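Local structure of putative short-chain dehydrogenase/reductase (Corynebacterium glutamicum, 3E9N) at residues I57-V67 / L105-Q116; L121-N132 / E164-S175. The protein is a putative short-chain dehydrogenase/reductase, probably an NAD(P)-dependent oxidoreductase, tentatively assigned acetoacetyl-CoA reductase activity. All blocks are in the same frame, centred on the assembly; numbering follows the deposited sequence. Where two conformers were deposited one is given.

Contact 1 of 2, residues I57-V67 / L105-Q116; sequences IVKEVLEEGGV and LNVIVPAELSRQ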
# COMPACT_ATOMS: atom_id res chain seq x y z
N ILE A 57 -5.44 29.55 11.05
CA ILE A 57 -4.16 28.99 10.66
C ILE A 57 -3.92 29.01 9.13
O ILE A 57 -2.83 29.37 8.66
CB ILE A 57 -3.99 27.59 11.26
CG1 ILE A 57 -2.54 27.17 11.09
CG2 ILE A 57 -5.01 26.61 10.64
CD1 ILE A 57 -2.21 25.83 11.75
N VAL A 58 -4.96 28.71 8.37
CA VAL A 58 -4.81 28.72 6.91
C VAL A 58 -4.41 30.13 6.48
O VAL A 58 -3.43 30.32 5.73
CB VAL A 58 -6.13 28.36 6.18
CG1 VAL A 58 -5.98 28.64 4.73
CG2 VAL A 58 -6.58 26.92 6.45
N LYS A 59 -5.15 31.13 6.97
CA LYS A 59 -4.86 32.51 6.63
C LYS A 59 -3.42 32.87 7.03
O LYS A 59 -2.62 33.32 6.18
CB LYS A 59 -5.90 33.46 7.24
N GLU A 60 -3.07 32.65 8.29
CA GLU A 60 -1.71 32.96 8.73
C GLU A 60 -0.61 32.15 8.02
O GLU A 60 0.31 32.73 7.42
CB GLU A 60 -1.62 32.95 10.28
CG GLU A 60 -2.52 34.05 10.88
CD GLU A 60 -2.96 33.82 12.32
OE1 GLU A 60 -4.16 34.11 12.64
OE2 GLU A 60 -2.13 33.35 13.15
N VAL A 61 -0.72 30.82 7.98
CA VAL A 61 0.35 30.05 7.32
C VAL A 61 0.45 30.26 5.79
O VAL A 61 1.55 30.43 5.24
CB VAL A 61 0.23 28.53 7.66
CG1 VAL A 61 1.27 27.68 6.90
CG2 VAL A 61 0.33 28.31 9.18
N LEU A 62 -0.69 30.24 5.12
CA LEU A 62 -0.73 30.30 3.65
C LEU A 62 -0.80 31.72 3.07
O LEU A 62 -0.16 32.01 2.07
CB LEU A 62 -1.90 29.49 3.09
CG LEU A 62 -1.94 28.05 3.58
CD1 LEU A 62 -3.08 27.31 2.88
CD2 LEU A 62 -0.56 27.36 3.39
N GLU A 63 -1.57 32.60 3.67
CA GLU A 63 -1.72 33.91 3.06
C GLU A 63 -0.68 34.91 3.58
O GLU A 63 -0.02 35.56 2.79
CB GLU A 63 -3.17 34.43 3.15
CG GLU A 63 -4.15 33.55 2.32
CD GLU A 63 -5.63 33.82 2.65
OE1 GLU A 63 -6.41 32.83 2.90
OE2 GLU A 63 -6.00 35.03 2.67
N GLU A 64 -0.47 34.95 4.90
CA GLU A 64 0.49 35.89 5.52
C GLU A 64 1.96 35.45 5.70
O GLU A 64 2.75 36.15 6.31
CB GLU A 64 -0.08 36.35 6.84
CG GLU A 64 -1.54 36.83 6.68
CD GLU A 64 -2.17 37.14 8.01
OE1 GLU A 64 -1.50 36.91 9.03
OE2 GLU A 64 -3.32 37.62 8.04
N GLY A 65 2.37 34.30 5.20
CA GLY A 65 3.79 33.95 5.31
C GLY A 65 4.32 33.49 6.68
O GLY A 65 5.51 33.32 6.83
N GLY A 66 3.45 33.30 7.68
CA GLY A 66 3.86 32.63 8.93
C GLY A 66 3.11 33.13 10.15
O GLY A 66 2.56 34.20 10.10
N VAL A 67 3.11 32.37 11.23
CA VAL A 67 2.48 32.82 12.46
C VAL A 67 3.48 33.66 13.30
O VAL A 67 4.41 33.10 13.87
CB VAL A 67 2.05 31.64 13.29
CG1 VAL A 67 1.38 32.11 14.52
CG2 VAL A 67 1.15 30.72 12.50
N LEU A 105 -6.17 23.05 4.58
CA LEU A 105 -5.96 22.79 5.97
C LEU A 105 -5.24 21.47 6.26
O LEU A 105 -4.40 21.45 7.14
CB LEU A 105 -7.28 22.86 6.71
CG LEU A 105 -7.16 22.76 8.22
CD1 LEU A 105 -6.29 23.90 8.73
CD2 LEU A 105 -8.59 22.84 8.81
N ASN A 106 -5.56 20.39 5.53
CA ASN A 106 -4.99 19.05 5.84
C ASN A 106 -3.62 18.74 5.17
O ASN A 106 -2.88 17.84 5.59
CB ASN A 106 -5.96 17.93 5.47
CG ASN A 106 -7.34 18.08 6.14
OD1 ASN A 106 -7.47 18.69 7.19
ND2 ASN A 106 -8.37 17.45 5.53
N VAL A 107 -3.28 19.49 4.12
CA VAL A 107 -2.09 19.16 3.34
C VAL A 107 -1.19 20.38 3.18
O VAL A 107 -0.01 20.31 3.51
CB VAL A 107 -2.49 18.63 1.96
CG1 VAL A 107 -1.26 18.26 1.15
CG2 VAL A 107 -3.43 17.43 2.09
N ILE A 108 -1.72 21.51 2.70
CA ILE A 108 -0.83 22.63 2.40
C ILE A 108 -0.25 23.32 3.65
O ILE A 108 0.94 23.54 3.76
CB ILE A 108 -1.43 23.62 1.37
CG1 ILE A 108 -1.95 22.88 0.13
CG2 ILE A 108 -0.35 24.61 0.97
CD1 ILE A 108 -2.89 23.71 -0.87
N VAL A 109 -1.09 23.53 4.65
CA VAL A 109 -0.66 24.11 5.89
C VAL A 109 0.43 23.21 6.54
O VAL A 109 1.53 23.70 6.80
CB VAL A 109 -1.85 24.37 6.82
CG1 VAL A 109 -1.38 24.50 8.24
CG2 VAL A 109 -2.67 25.60 6.33
N PRO A 110 0.18 21.89 6.75
CA PRO A 110 1.32 21.08 7.32
C PRO A 110 2.60 21.20 6.51
O PRO A 110 3.66 21.43 7.09
CB PRO A 110 0.79 19.65 7.35
CG PRO A 110 -0.77 19.82 7.49
CD PRO A 110 -1.07 21.09 6.63
N ALA A 111 2.53 21.10 5.19
CA ALA A 111 3.71 21.28 4.39
C ALA A 111 4.34 22.66 4.57
O ALA A 111 5.56 22.78 4.64
CB ALA A 111 3.38 21.08 2.93
N GLU A 112 3.56 23.73 4.55
CA GLU A 112 4.17 25.07 4.51
C GLU A 112 4.57 25.57 5.91
O GLU A 112 5.60 26.19 6.07
CB GLU A 112 3.20 26.05 3.81
CG GLU A 112 3.49 27.57 4.06
CD GLU A 112 4.70 28.08 3.28
OE1 GLU A 112 5.25 27.33 2.43
OE2 GLU A 112 5.11 29.22 3.57
N LEU A 113 3.76 25.24 6.94
CA LEU A 113 4.18 25.44 8.31
C LEU A 113 5.46 24.68 8.64
O LEU A 113 6.32 25.21 9.36
CB LEU A 113 3.10 25.06 9.36
CG LEU A 113 3.49 25.35 10.85
CD1 LEU A 113 3.81 26.80 11.08
CD2 LEU A 113 2.41 24.93 11.85
N SER A 114 5.61 23.46 8.14
CA SER A 114 6.83 22.74 8.42
C SER A 114 7.98 23.42 7.67
O SER A 114 9.10 23.43 8.13
CB SER A 114 6.76 21.27 7.98
OG SER A 114 5.66 20.62 8.54
N ARG A 115 7.71 23.95 6.50
CA ARG A 115 8.78 24.58 5.76
C ARG A 115 9.24 25.85 6.51
O ARG A 115 10.44 26.15 6.61
CB ARG A 115 8.32 24.88 4.31
CG ARG A 115 9.46 25.38 3.36
CD ARG A 115 8.92 26.17 2.10
NE ARG A 115 8.08 27.33 2.46
CZ ARG A 115 8.56 28.54 2.79
NH1 ARG A 115 7.74 29.54 3.14
NH2 ARG A 115 9.88 28.73 2.83
N GLN A 116 8.28 26.60 7.04
CA GLN A 116 8.61 27.87 7.67
C GLN A 116 9.39 27.59 8.94
O GLN A 116 10.25 28.39 9.30
CB GLN A 116 7.34 28.73 7.98
CG GLN A 116 6.54 29.19 6.72
CD GLN A 116 5.11 29.58 7.07
OE1 GLN A 116 4.73 29.55 8.24
NE2 GLN A 116 4.31 29.94 6.06
O HOH W 1 5.34 30.08 11.02

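Contact 2 of 2, residues L121-N132 / E164-S175; sequences LRAASGCVIYIN and EANNGIRVSTVS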
# COMPACT_ATOMS: atom_id res chain seq x y z
N LEU A 121 13.68 23.28 13.12
CA LEU A 121 13.45 21.86 13.29
C LEU A 121 14.81 21.14 13.12
O LEU A 121 15.11 20.22 13.85
CB LEU A 121 12.45 21.31 12.24
CG LEU A 121 10.99 21.63 12.46
CD1 LEU A 121 10.11 21.39 11.17
CD2 LEU A 121 10.40 20.99 13.71
N ARG A 122 15.59 21.59 12.14
CA ARG A 122 16.90 21.06 11.86
C ARG A 122 17.81 21.35 13.01
O ARG A 122 18.53 20.46 13.46
CB ARG A 122 17.45 21.73 10.62
CG ARG A 122 16.83 21.19 9.36
CD ARG A 122 17.41 21.87 8.16
NE ARG A 122 16.78 21.41 6.93
CZ ARG A 122 17.13 21.85 5.73
NH1 ARG A 122 18.09 22.76 5.63
NH2 ARG A 122 16.54 21.39 4.63
N ALA A 123 17.76 22.60 13.49
CA ALA A 123 18.57 23.03 14.60
C ALA A 123 18.36 22.17 15.84
O ALA A 123 19.30 21.97 16.57
CB ALA A 123 18.30 24.56 14.96
N ALA A 124 17.12 21.75 16.10
CA ALA A 124 16.82 20.95 17.28
C ALA A 124 16.83 19.46 17.00
O ALA A 124 16.62 18.66 17.91
CB ALA A 124 15.45 21.35 17.91
N SER A 125 17.08 19.07 15.75
CA SER A 125 16.75 17.71 15.28
C SER A 125 15.33 17.23 15.69
O SER A 125 15.16 16.14 16.24
CB SER A 125 17.81 16.71 15.77
OG SER A 125 19.06 17.03 15.24
N GLY A 126 14.32 18.05 15.44
CA GLY A 126 13.00 17.80 15.99
C GLY A 126 12.19 16.70 15.33
O GLY A 126 12.61 16.05 14.34
N CYS A 127 11.01 16.47 15.88
CA CYS A 127 10.08 15.47 15.37
C CYS A 127 8.86 16.18 14.82
O CYS A 127 8.30 17.04 15.52
CB CYS A 127 9.58 14.61 16.51
SG CYS A 127 10.82 13.63 17.22
N VAL A 128 8.46 15.82 13.61
CA VAL A 128 7.26 16.34 12.99
C VAL A 128 6.24 15.20 12.92
O VAL A 128 6.50 14.15 12.34
CB VAL A 128 7.53 16.93 11.54
CG1 VAL A 128 6.22 17.48 10.90
CG2 VAL A 128 8.53 18.04 11.60
N ILE A 129 5.09 15.39 13.54
CA ILE A 129 4.11 14.35 13.54
C ILE A 129 2.85 14.83 12.85
O ILE A 129 2.33 15.88 13.21
CB ILE A 129 3.79 13.90 14.96
CG1 ILE A 129 5.05 13.26 15.58
CG2 ILE A 129 2.64 12.88 14.92
CD1 ILE A 129 5.17 13.42 17.05
N TYR A 130 2.37 14.08 11.87
CA TYR A 130 1.10 14.38 11.18
C TYR A 130 -0.01 13.49 11.71
O TYR A 130 0.24 12.29 11.93
CB TYR A 130 1.24 14.16 9.68
CG TYR A 130 2.36 14.95 9.00
CD1 TYR A 130 2.16 16.24 8.57
CD2 TYR A 130 3.63 14.37 8.78
CE1 TYR A 130 3.20 16.94 7.93
CE2 TYR A 130 4.66 15.06 8.15
CZ TYR A 130 4.44 16.32 7.73
OH TYR A 130 5.47 17.04 7.14
N ILE A 131 -1.19 14.06 11.99
CA ILE A 131 -2.34 13.26 12.35
C ILE A 131 -3.16 13.15 11.12
O ILE A 131 -3.70 14.15 10.66
CB ILE A 131 -3.24 13.91 13.38
CG1 ILE A 131 -2.43 14.40 14.56
CG2 ILE A 131 -4.27 12.89 13.90
CD1 ILE A 131 -2.01 13.34 15.44
N ASN A 132 -3.24 11.94 10.57
CA ASN A 132 -3.92 11.67 9.29
C ASN A 132 -5.32 11.03 9.44
O ASN A 132 -6.28 11.73 9.78
CB ASN A 132 -3.03 10.75 8.40
CG ASN A 132 -3.35 10.87 6.93
OD1 ASN A 132 -4.34 11.51 6.53
ND2 ASN A 132 -2.49 10.28 6.09
N GLU A 164 14.45 14.95 4.81
CA GLU A 164 15.05 15.54 6.02
C GLU A 164 15.76 14.59 6.97
O GLU A 164 16.30 15.06 7.98
CB GLU A 164 14.01 16.36 6.78
CG GLU A 164 13.49 17.55 5.97
CD GLU A 164 14.59 18.56 5.68
OE1 GLU A 164 15.53 18.69 6.51
OE2 GLU A 164 14.52 19.22 4.63
N ALA A 165 15.76 13.28 6.69
CA ALA A 165 16.38 12.30 7.63
C ALA A 165 17.83 12.66 7.98
O ALA A 165 18.20 12.65 9.16
CB ALA A 165 16.30 10.87 7.09
N ASN A 166 18.63 12.98 6.96
CA ASN A 166 20.03 13.41 7.17
C ASN A 166 20.22 14.66 8.04
O ASN A 166 21.30 14.89 8.60
CB ASN A 166 20.74 13.61 5.83
CG ASN A 166 21.12 12.30 5.20
OD1 ASN A 166 20.50 11.87 4.22
ND2 ASN A 166 22.09 11.59 5.82
N ASN A 167 19.17 15.46 8.16
CA ASN A 167 19.32 16.64 8.98
C ASN A 167 18.91 16.42 10.40
O ASN A 167 18.92 17.38 11.18
CB ASN A 167 18.56 17.79 8.38
CG ASN A 167 19.04 18.08 6.99
OD1 ASN A 167 20.25 18.12 6.76
ND2 ASN A 167 18.11 18.23 6.05
N GLY A 168 18.56 15.18 10.75
CA GLY A 168 18.27 14.90 12.14
C GLY A 168 16.79 15.00 12.43
O GLY A 168 16.37 14.77 13.58
N ILE A 169 15.99 15.32 11.42
CA ILE A 169 14.55 15.42 11.61
C ILE A 169 13.84 14.07 11.50
O ILE A 169 14.10 13.27 10.59
CB ILE A 169 13.90 16.41 10.62
CG1 ILE A 169 14.46 17.84 10.85
CG2 ILE A 169 12.35 16.36 10.71
CD1 ILE A 169 13.94 18.88 9.89
N ARG A 170 12.96 13.80 12.47
CA ARG A 170 12.15 12.62 12.42
C ARG A 170 10.74 13.01 12.01
O ARG A 170 10.20 14.07 12.40
CB ARG A 170 12.19 11.86 13.76
CG ARG A 170 13.66 11.48 14.16
CD ARG A 170 13.71 10.49 15.32
NE ARG A 170 13.33 11.06 16.61
CZ ARG A 170 13.42 10.43 17.79
NH1 ARG A 170 13.87 9.16 17.88
NH2 ARG A 170 13.04 11.06 18.88
N VAL A 171 10.14 12.14 11.19
CA VAL A 171 8.85 12.42 10.64
C VAL A 171 7.96 11.22 10.91
O VAL A 171 8.36 10.09 10.68
CB VAL A 171 8.92 12.72 9.17
CG1 VAL A 171 7.53 13.10 8.66
CG2 VAL A 171 9.87 13.89 8.91
N SER A 172 6.76 11.48 11.41
CA SER A 172 5.88 10.43 11.79
C SER A 172 4.41 10.73 11.49
O SER A 172 3.97 11.88 11.53
CB SER A 172 6.09 10.11 13.26
OG SER A 172 5.27 9.02 13.62
N THR A 173 3.66 9.67 11.18
CA THR A 173 2.25 9.80 10.94
C THR A 173 1.49 8.94 11.89
O THR A 173 1.71 7.76 12.00
CB THR A 173 1.87 9.33 9.53
OG1 THR A 173 2.35 7.99 9.38
CG2 THR A 173 2.52 10.20 8.49
N VAL A 174 0.57 9.54 12.59
CA VAL A 174 -0.27 8.79 13.42
C VAL A 174 -1.57 8.73 12.65
O VAL A 174 -2.11 9.78 12.32
CB VAL A 174 -0.43 9.50 14.79
CG1 VAL A 174 -1.56 8.86 15.62
CG2 VAL A 174 0.94 9.49 15.53
N SER A 175 -2.06 7.53 12.34
CA SER A 175 -3.24 7.42 11.45
C SER A 175 -4.46 6.81 12.11
O SER A 175 -4.59 5.58 12.21
CB SER A 175 -2.94 6.64 10.18
OG SER A 175 -1.58 6.80 9.78

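Contact 1 of 2, residues I57-V67 / L105-Q116
Val61 and Val109 interlock at the tight centre of this helix pair. Each is a knob in a hole of the other helix. Val61 sits among Val109, Glu112, Leu113 and Gln116; Val109 sits among Ile57, Val58, Val61 and Leu62. Val61 CG1 does most of the touching. It lies anti to the backbone N (chi1 176°), which carries it over the opposite backbone, 3.5 Å from Leu113 N, and against Glu112 CG at 3.6 Å. The two branches of Val109 divide the work. CG1 meets Ile57 CD1, while CG2 lies 3.8 Å from Leu62 CG and near Val58 CA. Toward the start of both segments, Leu105 CD1 reaches Ile57 CG2 at 3.6 Å, the two side chains crossing at about a right angle. The axes of 57-63 and 105-116 come within 9.4 Å, at 52°. In the Rossmann fold of this family, helix 57-63 follows strand 50-54 at one edge of the sheet, and helix 95-124 packs on strands 78-81 and 127-131. Ile108, beside Leu62, also packs on Leu103 of the second subunit, and Glu112 on that subunit's Val96.

The Gln116 end is polar and wetter. Its NE2 gives a bond of 2.9 Å to Val61 O, in the carbonyl plane and on a lone pair. The same NE2 binds Glu112 OE2 at 2.7 Å, so both amide hydrogens can be used. OE1 accepts from a water that in turn accepts from Val67 N. Arg115, an exposed residue, grips the Glu112 carboxylate side-on through NE and NH1. These bonds limit the carboxylate's turning and would probably offset its charge.

Contact 2 of 2, residues L121-N132 / E164-S175
Glu164 meets Arg122 in a side-on salt bridge between two helix ends. Arg122 NE binds OE1 of Glu164, and Arg122 NH2 donates to the syn lone pair of Glu164 OE2 at 3.0 Å. Guanidinium and carboxylate planes are 26° apart, nearly coplanar. Extended from CG to NE, the Arg122 chain carries its guanidinium to the carboxylate. Asn167 lies alongside it, with ND2 over one guanidinium face. That ND2 also donates to Glu164 OE1 at 2.7 Å, from the opposite face of the carboxylate to Arg122 NE. The carboxylate is thus held by three bonds.

Gly168 turns the chain at positive phi beside Ser125, whose own positive phi closes a Schellman motif after helix 95-124. Gly168 O is bound by Arg230 of the third subunit. Ile169 then reaches back: its CD1 touches Leu121 CB at 3.7 Å and Arg122 CG at the same distance.

At Arg170 strand pairing begins, its N bonding to Gly126 O. Arg170 NH1 goes to the carbonyls of Ala216 and Thr220. Val171 places CG1 at the edge of the Tyr130 ring, 3.5 Å from CE2. Ser172 bonds twice to the same strand, its N to Val128 O and its O to Tyr130 N at 2.7 Å; its OG binds Ile222 O. Thr173 OG1 turns to Asn224. Val174 CG2 packs on Ile129 CG2 at 3.8 Å, and its O takes Asn132 N.

These in-register parallel strands, 127-131 and 170-176, are neighbours in the central Rossmann sheet of the short-chain dehydrogenase/reductase fold.

Overall arrangement
Along the chain, both segments of contact 1 come before those of contact 2, and their centres lie about 16 Å apart. Helix 95-124 joins them. Its middle packs on helix 57-63 in contact 1, and its last turn enters contact 2 before the chain turns into strand 127-131. The two also touch directly. Pro110 CB lies 3.7 Å from Tyr130 CE1, and Ser114 lies near Val128 and Tyr130. Contact 1 joins two helices that lie against the seven-stranded parallel sheet, whereas contact 2 is mostly pairing within it, with helix ends at one end. Different subunits adjoin them: the second at contact 1, the third at contact 2. Both lie beside other chains of the four-chain assembly.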